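Local coordinates for protein intimin (Escherichia coli, PDB 6TPL) that forms the paired Ig-like D0 and D1 domains of an adhesin's extracellular passenger, probably an extended spacer carrying its binding end outward, at residues 104-109 with 126-131; 138-143 with 180-185; 173-178 with 191-196. One frame throughout, in Å; residues are numbered along the deposited sequence.

Contact 1: 104-109 with 126-131; sequences ASITEI and YTVKVM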
loop_
_atom_site.group_PDB
_atom_site.type_symbol
_atom_site.label_atom_id
_atom_site.label_comp_id
_atom_site.label_asym_id
_atom_site.label_seq_id
_atom_site.Cartn_x
_atom_site.Cartn_y
_atom_site.Cartn_z
ATOM N N ALA A 104 -10.169 8.726 14.558
ATOM C CA ALA A 104 -9.733 9.318 13.296
ATOM C C ALA A 104 -8.355 8.778 12.927
ATOM O O ALA A 104 -7.361 9.090 13.589
ATOM C CB ALA A 104 -9.714 10.849 13.387
ATOM N N SER A 105 -8.289 7.951 11.882
ATOM C CA SER A 105 -7.061 7.266 11.507
ATOM C C SER A 105 -6.830 7.387 10.007
ATOM O O SER A 105 -7.777 7.407 9.218
ATOM C CB SER A 105 -7.105 5.768 11.882
ATOM O OG SER A 105 -7.612 5.561 13.188
ATOM N N ILE A 106 -5.557 7.450 9.619
ATOM C CA ILE A 106 -5.211 7.325 8.211
ATOM C C ILE A 106 -5.614 5.940 7.722
ATOM O O ILE A 106 -5.274 4.922 8.338
ATOM C CB ILE A 106 -3.712 7.558 7.989
ATOM C CG1 ILE A 106 -3.342 9.001 8.306
ATOM C CG2 ILE A 106 -3.348 7.237 6.549
ATOM C CD1 ILE A 106 -1.850 9.274 8.331
ATOM N N THR A 107 -6.346 5.895 6.612
ATOM C CA THR A 107 -6.753 4.633 6.008
ATOM C C THR A 107 -6.026 4.327 4.712
ATOM O O THR A 107 -6.018 3.167 4.288
ATOM C CB THR A 107 -8.266 4.623 5.738
ATOM O OG1 THR A 107 -8.607 5.713 4.877
ATOM C CG2 THR A 107 -9.040 4.724 7.044
ATOM N N GLU A 108 -5.414 5.324 4.079
ATOM C CA GLU A 108 -4.658 5.063 2.866
ATOM C C GLU A 108 -3.658 6.183 2.614
ATOM O O GLU A 108 -3.812 7.310 3.092
ATOM C CB GLU A 108 -5.592 4.896 1.663
ATOM C CG GLU A 108 -6.749 5.897 1.594
ATOM C CD GLU A 108 -7.542 5.783 0.295
ATOM O OE1 GLU A 108 -7.305 6.607 -0.610
ATOM O OE2 GLU A 108 -8.368 4.857 0.192
ATOM N N ILE A 109 -2.625 5.838 1.850
ATOM C CA ILE A 109 -1.606 6.772 1.392
ATOM C C ILE A 109 -1.198 6.282 0.006
ATOM O O ILE A 109 -0.825 5.116 -0.163
ATOM C CB ILE A 109 -0.421 6.849 2.373
ATOM C CG1 ILE A 109 0.629 7.816 1.843
ATOM C CG2 ILE A 109 0.159 5.478 2.604
ATOM C CD1 ILE A 109 1.570 8.339 2.898
ATOM N N TYR A 126 1.328 12.884 -3.143
ATOM C CA TYR A 126 0.892 11.916 -2.146
ATOM C C TYR A 126 -0.466 12.342 -1.616
ATOM O O TYR A 126 -0.656 13.512 -1.273
ATOM C CB TYR A 126 1.879 11.822 -0.983
ATOM C CG TYR A 126 3.231 11.280 -1.359
ATOM C CD1 TYR A 126 4.191 12.097 -1.935
ATOM C CD2 TYR A 126 3.548 9.954 -1.128
ATOM C CE1 TYR A 126 5.430 11.608 -2.280
ATOM C CE2 TYR A 126 4.782 9.449 -1.467
ATOM C CZ TYR A 126 5.723 10.281 -2.045
ATOM O OH TYR A 126 6.957 9.793 -2.389
ATOM N N THR A 127 -1.392 11.391 -1.519
ATOM C CA THR A 127 -2.745 11.656 -1.052
ATOM C C THR A 127 -3.069 10.693 0.081
ATOM O O THR A 127 -3.025 9.473 -0.103
ATOM C CB THR A 127 -3.756 11.518 -2.193
ATOM O OG1 THR A 127 -3.412 12.421 -3.258
ATOM C CG2 THR A 127 -5.167 11.827 -1.711
ATOM N N VAL A 128 -3.378 11.248 1.248
ATOM C CA VAL A 128 -3.755 10.483 2.430
ATOM C C VAL A 128 -5.241 10.693 2.676
ATOM O O VAL A 128 -5.783 11.773 2.416
ATOM C CB VAL A 128 -2.933 10.910 3.662
ATOM C CG1 VAL A 128 -3.604 10.432 4.932
ATOM C CG2 VAL A 128 -1.514 10.384 3.555
ATOM N N LYS A 129 -5.901 9.650 3.173
ATOM C CA LYS A 129 -7.293 9.730 3.589
ATOM C C LYS A 129 -7.390 9.393 5.069
ATOM O O LYS A 129 -6.697 8.495 5.558
ATOM C CB LYS A 129 -8.180 8.784 2.778
ATOM C CG LYS A 129 -9.658 9.133 2.840
ATOM C CD LYS A 129 -10.497 8.107 2.100
ATOM C CE LYS A 129 -11.944 8.551 1.969
ATOM N NZ LYS A 129 -12.742 7.564 1.185
ATOM N N VAL A 130 -8.250 10.119 5.777
ATOM C CA VAL A 130 -8.490 9.914 7.199
ATOM C C VAL A 130 -9.965 9.599 7.388
ATOM O O VAL A 130 -10.826 10.298 6.843
ATOM C CB VAL A 130 -8.094 11.152 8.023
ATOM C CG1 VAL A 130 -8.385 10.911 9.489
ATOM C CG2 VAL A 130 -6.633 11.483 7.805
ATOM N N MET A 131 -10.258 8.571 8.182
ATOM C CA MET A 131 -11.635 8.159 8.403
ATOM C C MET A 131 -11.860 7.808 9.869
ATOM O O MET A 131 -10.929 7.504 10.617
ATOM C CB MET A 131 -12.009 6.962 7.517
ATOM C CG MET A 131 -11.630 7.143 6.061
ATOM S SD MET A 131 -12.275 5.826 5.000
ATOM C CE MET A 131 -14.017 6.233 4.938
HETATM O O HOH W 1 -5.613 8.570 -1.081
HETATM O O HOH W 2 -10.712 6.645 -1.113
#
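Val128 meets two isoleucines of segment 104-109, one with each methyl. Its CG1, anti to the backbone N (chi1 163°), lies 3.6 Å from Ile106 CG2, the two side chains crossing at about a right angle, and its CG2 rests 3.8 Å from Ile109 CG1. Val130 continues this apolar face through CG2, which faces Ile106 CG1. On the other face Glu108 sets its CG 3.4 Å from Lys129 CB. The side chain of Thr107 is crossed at about a right angle by that of Met131, whose CG touches OG1 and CG2.

The antiparallel backbones are joined by two hydrogen bonds between Ser105 and Met131, then slip by one residue at a beta bulge, where Thr107 and Glu108 stand opposite Lys129. Lys129 answers both, its O accepting from Thr107 N (2.8 Å) and its N donating to Glu108 O (3.1 Å).

The charged ends of Glu108 and Lys129 do not touch: OE2 and NZ stand 5.2 Å apart, and a water bridges them, accepting a hydrogen bond from NZ and donating one to OE2. A second water donates to Glu108 OE1 at 2.6 Å and to the backbone O of Thr127. Glu108 OE2 is also hydrogen-bonded to the hydroxyl of Thr14, in the preceding Ig-like domain, and a magnesium ion lies about 4 Å from the Glu108 side chain.

Beneath the apolar face, Ala180 of the opposing sheet touches Ile106, Ile109 and Val128. Two sheets packed face to face in this way form the beta sandwich of a bacterial Ig-like domain.

Contact 2: 138-143 with 180-185; sequences SNQEVT and ARVSDV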
loop_
_atom_site.group_PDB
_atom_site.type_symbol
_atom_site.label_atom_id
_atom_site.label_comp_id
_atom_site.label_asym_id
_atom_site.label_seq_id
_atom_site.Cartn_x
_atom_site.Cartn_y
_atom_site.Cartn_z
ATOM N N SER A 138 -13.001 15.469 8.150
ATOM C CA SER A 138 -12.514 16.747 7.661
ATOM C C SER A 138 -11.721 17.474 8.742
ATOM O O SER A 138 -11.899 17.248 9.940
ATOM C CB SER A 138 -13.680 17.621 7.196
ATOM O OG SER A 138 -14.551 17.918 8.269
ATOM N N ASN A 139 -10.829 18.357 8.291
ATOM C CA ASN A 139 -10.105 19.283 9.162
ATOM C C ASN A 139 -9.209 18.565 10.170
ATOM O O ASN A 139 -8.905 19.100 11.242
ATOM C CB ASN A 139 -11.071 20.228 9.883
ATOM C CG ASN A 139 -11.654 21.276 8.955
ATOM O OD1 ASN A 139 -10.936 22.144 8.456
ATOM N ND2 ASN A 139 -12.958 21.207 8.728
ATOM N N GLN A 140 -8.757 17.367 9.818
ATOM C CA GLN A 140 -7.777 16.626 10.602
ATOM C C GLN A 140 -6.382 16.936 10.072
ATOM O O GLN A 140 -6.146 16.886 8.860
ATOM C CB GLN A 140 -8.054 15.123 10.519
ATOM C CG GLN A 140 -7.155 14.272 11.389
ATOM C CD GLN A 140 -7.637 14.200 12.824
ATOM O OE1 GLN A 140 -8.794 14.508 13.117
ATOM N NE2 GLN A 140 -6.756 13.783 13.724
ATOM N N GLU A 141 -5.463 17.260 10.976
ATOM C CA GLU A 141 -4.103 17.606 10.577
ATOM C C GLU A 141 -3.308 16.338 10.297
ATOM O O GLU A 141 -3.079 15.530 11.205
ATOM C CB GLU A 141 -3.416 18.439 11.661
ATOM C CG GLU A 141 -3.837 19.901 11.683
ATOM C CD GLU A 141 -2.890 20.776 12.491
ATOM O OE1 GLU A 141 -3.093 22.007 12.498
ATOM O OE2 GLU A 141 -1.948 20.239 13.112
ATOM N N VAL A 142 -2.902 16.157 9.043
ATOM C CA VAL A 142 -1.989 15.092 8.650
ATOM C C VAL A 142 -0.602 15.694 8.506
ATOM O O VAL A 142 -0.416 16.670 7.770
ATOM C CB VAL A 142 -2.434 14.429 7.336
ATOM C CG1 VAL A 142 -1.458 13.327 6.951
ATOM C CG2 VAL A 142 -3.850 13.889 7.461
ATOM N N THR A 143 0.373 15.122 9.205
ATOM C CA THR A 143 1.755 15.579 9.133
ATOM C C THR A 143 2.568 14.596 8.298
ATOM O O THR A 143 2.490 13.378 8.506
ATOM C CB THR A 143 2.366 15.736 10.529
ATOM O OG1 THR A 143 1.641 16.737 11.258
ATOM C CG2 THR A 143 3.831 16.156 10.424
ATOM N N ALA A 180 3.504 9.479 7.015
ATOM C CA ALA A 180 2.394 10.325 7.425
ATOM C C ALA A 180 1.857 9.858 8.767
ATOM O O ALA A 180 1.997 8.687 9.138
ATOM C CB ALA A 180 1.266 10.318 6.385
ATOM N N ARG A 181 1.232 10.785 9.490
ATOM C CA ARG A 181 0.689 10.471 10.801
ATOM C C ARG A 181 -0.407 11.465 11.147
ATOM O O ARG A 181 -0.432 12.593 10.648
ATOM C CB ARG A 181 1.770 10.511 11.884
ATOM C CG ARG A 181 2.333 11.909 12.099
ATOM C CD ARG A 181 3.462 11.914 13.126
ATOM N NE ARG A 181 3.884 13.267 13.480
ATOM C CZ ARG A 181 4.947 13.880 12.966
ATOM N NH1 ARG A 181 5.700 13.259 12.070
ATOM N NH2 ARG A 181 5.257 15.115 13.345
ATOM N N VAL A 182 -1.307 11.029 12.023
ATOM C CA VAL A 182 -2.258 11.907 12.685
ATOM C C VAL A 182 -2.060 11.750 14.186
ATOM O O VAL A 182 -1.452 10.787 14.661
ATOM C CB VAL A 182 -3.720 11.605 12.290
ATOM C CG1 VAL A 182 -3.952 11.915 10.813
ATOM C CG2 VAL A 182 -4.067 10.164 12.620
ATOM N N SER A 183 -2.585 12.714 14.934
ATOM C CA SER A 183 -2.445 12.673 16.380
ATOM C C SER A 183 -3.218 11.494 16.960
ATOM O O SER A 183 -4.264 11.091 16.444
ATOM C CB SER A 183 -2.944 13.978 17.005
ATOM O OG SER A 183 -2.248 15.096 16.477
ATOM N N ASP A 184 -2.673 10.931 18.035
ATOM C CA ASP A 184 -3.292 9.928 18.895
ATOM C C ASP A 184 -3.441 8.553 18.248
ATOM O O ASP A 184 -4.056 7.669 18.860
ATOM C CB ASP A 184 -4.680 10.356 19.405
ATOM C CG ASP A 184 -4.637 11.631 20.239
ATOM O OD1 ASP A 184 -5.657 12.358 20.282
ATOM O OD2 ASP A 184 -3.582 11.911 20.844
ATOM N N VAL A 185 -2.905 8.327 17.051
ATOM C CA VAL A 185 -2.895 7.003 16.433
ATOM C C VAL A 185 -1.446 6.549 16.315
ATOM O O VAL A 185 -0.637 7.200 15.644
ATOM C CB VAL A 185 -3.584 7.003 15.060
ATOM C CG1 VAL A 185 -3.459 5.630 14.408
ATOM C CG2 VAL A 185 -5.049 7.409 15.194
HETATM O O HOH W 3 -4.085 14.960 13.684
#
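Thr143 and Arg181 form an antiparallel, hydrogen-bonded pair between strands 141-146 and 174-181, neighbours in one of the two sheets of this Ig-like beta sandwich. Their backbones exchange two bonds, each of 3.0 Å: Thr143 N to Arg181 O is nearly straight, at 168°, whereas Arg181 N to Thr143 O is bent to 137°. Past this pair the chains diverge, and the second one enters a type II beta turn from Val182 to Val185.

Apolar contacts gather round Val142. Its CG1 lies 4.1 Å from Ala180 CB and its CG2 3.9 Å from Val182 CG1, so the two branches serve different partners. The same valine packs against Val128 and Val130 of the facing sheet, which places it in the interior of the sandwich. Gln140 crosses Val182 at about a right angle, with CG near the CG1 methyl and NE2 near CB; a bend at its second torsion (chi2 83°) turns CD aside from the line of the chain.

Where the strands have parted, a single water spans them. It donates to Glu141 O at 2.7 Å and accepts from Ser183 N and, weakly, from Gln140 NE2, tying the start of the turn to the incoming strand.

The remaining contact joins a methyl to a cation. The side chains of Thr143 and Arg181 lie side by side, pointing the same way, and the Thr143 hydroxyl is hydrogen-bonded to that of Thr155. Thr143 CG2 lies over one face of the Arg181 guanidinium, displaced toward the rim, 3.4 Å from NH2.

Contact 3: 173-178 with 191-196; sequences PGKSLV and APEVEF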
loop_
_atom_site.group_PDB
_atom_site.type_symbol
_atom_site.label_atom_id
_atom_site.label_comp_id
_atom_site.label_asym_id
_atom_site.label_seq_id
_atom_site.Cartn_x
_atom_site.Cartn_y
_atom_site.Cartn_z
ATOM N N PRO A 173 19.244 12.803 -6.874
ATOM C CA PRO A 173 18.641 11.491 -7.117
ATOM C C PRO A 173 18.677 10.603 -5.882
ATOM O O PRO A 173 19.486 10.785 -4.971
ATOM C CB PRO A 173 19.518 10.901 -8.229
ATOM C CG PRO A 173 20.883 11.500 -7.955
ATOM C CD PRO A 173 20.615 12.894 -7.412
ATOM N N GLY A 174 17.789 9.624 -5.877
ATOM C CA GLY A 174 17.782 8.621 -4.828
ATOM C C GLY A 174 16.377 8.177 -4.495
ATOM O O GLY A 174 15.387 8.726 -4.977
ATOM N N LYS A 175 16.310 7.142 -3.654
ATOM C CA LYS A 175 15.039 6.641 -3.163
ATOM C C LYS A 175 14.527 7.544 -2.052
ATOM O O LYS A 175 15.302 8.053 -1.239
ATOM C CB LYS A 175 15.180 5.213 -2.645
ATOM C CG LYS A 175 15.583 4.216 -3.724
ATOM C CD LYS A 175 15.481 2.780 -3.236
ATOM C CE LYS A 175 15.850 1.790 -4.335
ATOM N NZ LYS A 175 14.901 1.832 -5.484
ATOM N N SER A 176 13.215 7.770 -2.039
ATOM C CA SER A 176 12.590 8.609 -1.027
ATOM C C SER A 176 11.411 7.878 -0.404
ATOM O O SER A 176 10.584 7.286 -1.107
ATOM C CB SER A 176 12.114 9.956 -1.601
ATOM O OG SER A 176 11.482 10.730 -0.597
ATOM N N LEU A 177 11.341 7.931 0.924
ATOM C CA LEU A 177 10.246 7.339 1.682
ATOM C C LEU A 177 9.502 8.454 2.402
ATOM O O LEU A 177 10.059 9.107 3.290
ATOM C CB LEU A 177 10.760 6.298 2.673
ATOM C CG LEU A 177 9.690 5.643 3.553
ATOM C CD1 LEU A 177 8.582 5.049 2.697
ATOM C CD2 LEU A 177 10.320 4.583 4.443
ATOM N N VAL A 178 8.251 8.667 2.016
ATOM C CA VAL A 178 7.374 9.617 2.686
ATOM C C VAL A 178 6.573 8.874 3.744
ATOM O O VAL A 178 6.103 7.756 3.520
ATOM C CB VAL A 178 6.450 10.318 1.674
ATOM C CG1 VAL A 178 5.318 11.029 2.393
ATOM C CG2 VAL A 178 7.236 11.313 0.826
ATOM N N ALA A 191 4.360 5.573 2.947
ATOM C CA ALA A 191 3.949 5.575 1.554
ATOM C C ALA A 191 4.786 4.575 0.766
ATOM O O ALA A 191 5.828 4.111 1.242
ATOM C CB ALA A 191 4.112 6.973 0.963
ATOM N N PRO A 192 4.358 4.217 -0.445
ATOM C CA PRO A 192 5.254 3.471 -1.336
ATOM C C PRO A 192 6.567 4.223 -1.508
ATOM O O PRO A 192 6.587 5.452 -1.605
ATOM C CB PRO A 192 4.474 3.392 -2.654
ATOM C CG PRO A 192 3.032 3.627 -2.282
ATOM C CD PRO A 192 3.060 4.533 -1.077
ATOM N N GLU A 193 7.668 3.482 -1.519
ATOM C CA GLU A 193 8.954 4.082 -1.846
ATOM C C GLU A 193 8.935 4.574 -3.289
ATOM O O GLU A 193 8.338 3.947 -4.167
ATOM C CB GLU A 193 10.078 3.066 -1.636
ATOM C CG GLU A 193 11.465 3.665 -1.646
ATOM C CD GLU A 193 12.517 2.677 -1.187
ATOM O OE1 GLU A 193 12.556 1.557 -1.734
ATOM O OE2 GLU A 193 13.294 3.020 -0.272
ATOM N N VAL A 194 9.558 5.727 -3.525
ATOM C CA VAL A 194 9.711 6.282 -4.864
ATOM C C VAL A 194 11.191 6.541 -5.102
ATOM O O VAL A 194 12.017 6.425 -4.195
ATOM C CB VAL A 194 8.892 7.574 -5.059
ATOM C CG1 VAL A 194 7.416 7.314 -4.769
ATOM C CG2 VAL A 194 9.441 8.693 -4.176
ATOM N N GLU A 195 11.526 6.902 -6.343
ATOM C CA GLU A 195 12.918 7.171 -6.684
ATOM C C GLU A 195 13.033 8.329 -7.665
ATOM O O GLU A 195 12.306 8.391 -8.663
ATOM C CB GLU A 195 13.594 5.919 -7.259
ATOM C CG GLU A 195 15.086 6.103 -7.510
ATOM C CD GLU A 195 15.850 4.796 -7.634
ATOM O OE1 GLU A 195 17.098 4.840 -7.632
ATOM O OE2 GLU A 195 15.212 3.729 -7.732
ATOM N N PHE A 196 13.958 9.241 -7.370
ATOM C CA PHE A 196 14.285 10.357 -8.246
ATOM C C PHE A 196 15.555 10.040 -9.024
ATOM O O PHE A 196 16.500 9.460 -8.478
ATOM C CB PHE A 196 14.466 11.642 -7.438
ATOM C CG PHE A 196 13.195 12.156 -6.830
ATOM C CD1 PHE A 196 12.715 11.634 -5.639
ATOM C CD2 PHE A 196 12.487 13.169 -7.446
ATOM C CE1 PHE A 196 11.548 12.113 -5.086
ATOM C CE2 PHE A 196 11.323 13.651 -6.901
ATOM C CZ PHE A 196 10.851 13.126 -5.720
HETATM O O HOH W 4 7.780 7.698 -0.821
#
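Lys175 and Glu195 face each other as a non-hydrogen-bonded pair on strands 174-181 and 194-197, antiparallel neighbours in one sheet of the Ig-like beta sandwich. The Lys175 chain is extended as far as CE and then turns (chi4 -64°), bringing NZ within 3.0 Å of Glu195 OE2 in a salt bridge, NZ meeting that oxygen from above the carboxylate plane. Lower down, its CD lies 3.5 Å from Glu193 OE1, the two side chains crossing obliquely; NZ remains 4.4 Å from that oxygen, too far for a second bridge. An alanine in place of Glu195 would probably leave the Lys175 ammonium without its salt-bridge mate and its end freer to swing.

On the opposite face the Phe196 ring turns its edge to the neighbouring strand, with Gly174 O and Ser176 CB near its plane. Val194 sets CG2 3.9 Å from Ser176 CB, and the Ser176 hydroxyl is hydrogen-bonded to Leu148 O. Tyr126 of the other sheet touches Val194, Val178 and Ala191.

Beyond Ser176 the backbones part round a water, which donates to Ser176 O and Pro192 O and accepts from Val178 N; they rejoin where Ala191 N binds Val178 O at 2.9 Å.

All three contacts belong to the second Ig-like domain. Contact 1 comes first along the chain and closes before the others open, whereas contacts 2 and 3 interlock: their segments alternate along the chain, and both use strand 174-181. That strand pairs with 141-146 in contact 2 and with 194-197 in contact 3, their centres about 22 Å apart. Contact 1 lies in the facing sheet, its centre about 8 Å from that of contact 2 and about 19 Å from that of contact 3. It touches both across the sandwich, Ile106 CD1 packing against Arg181 N and Ile109 CD1 against Ala191 CB. The contacts thus lie along one sandwich interior, consistent with a stiff module in an extended passenger.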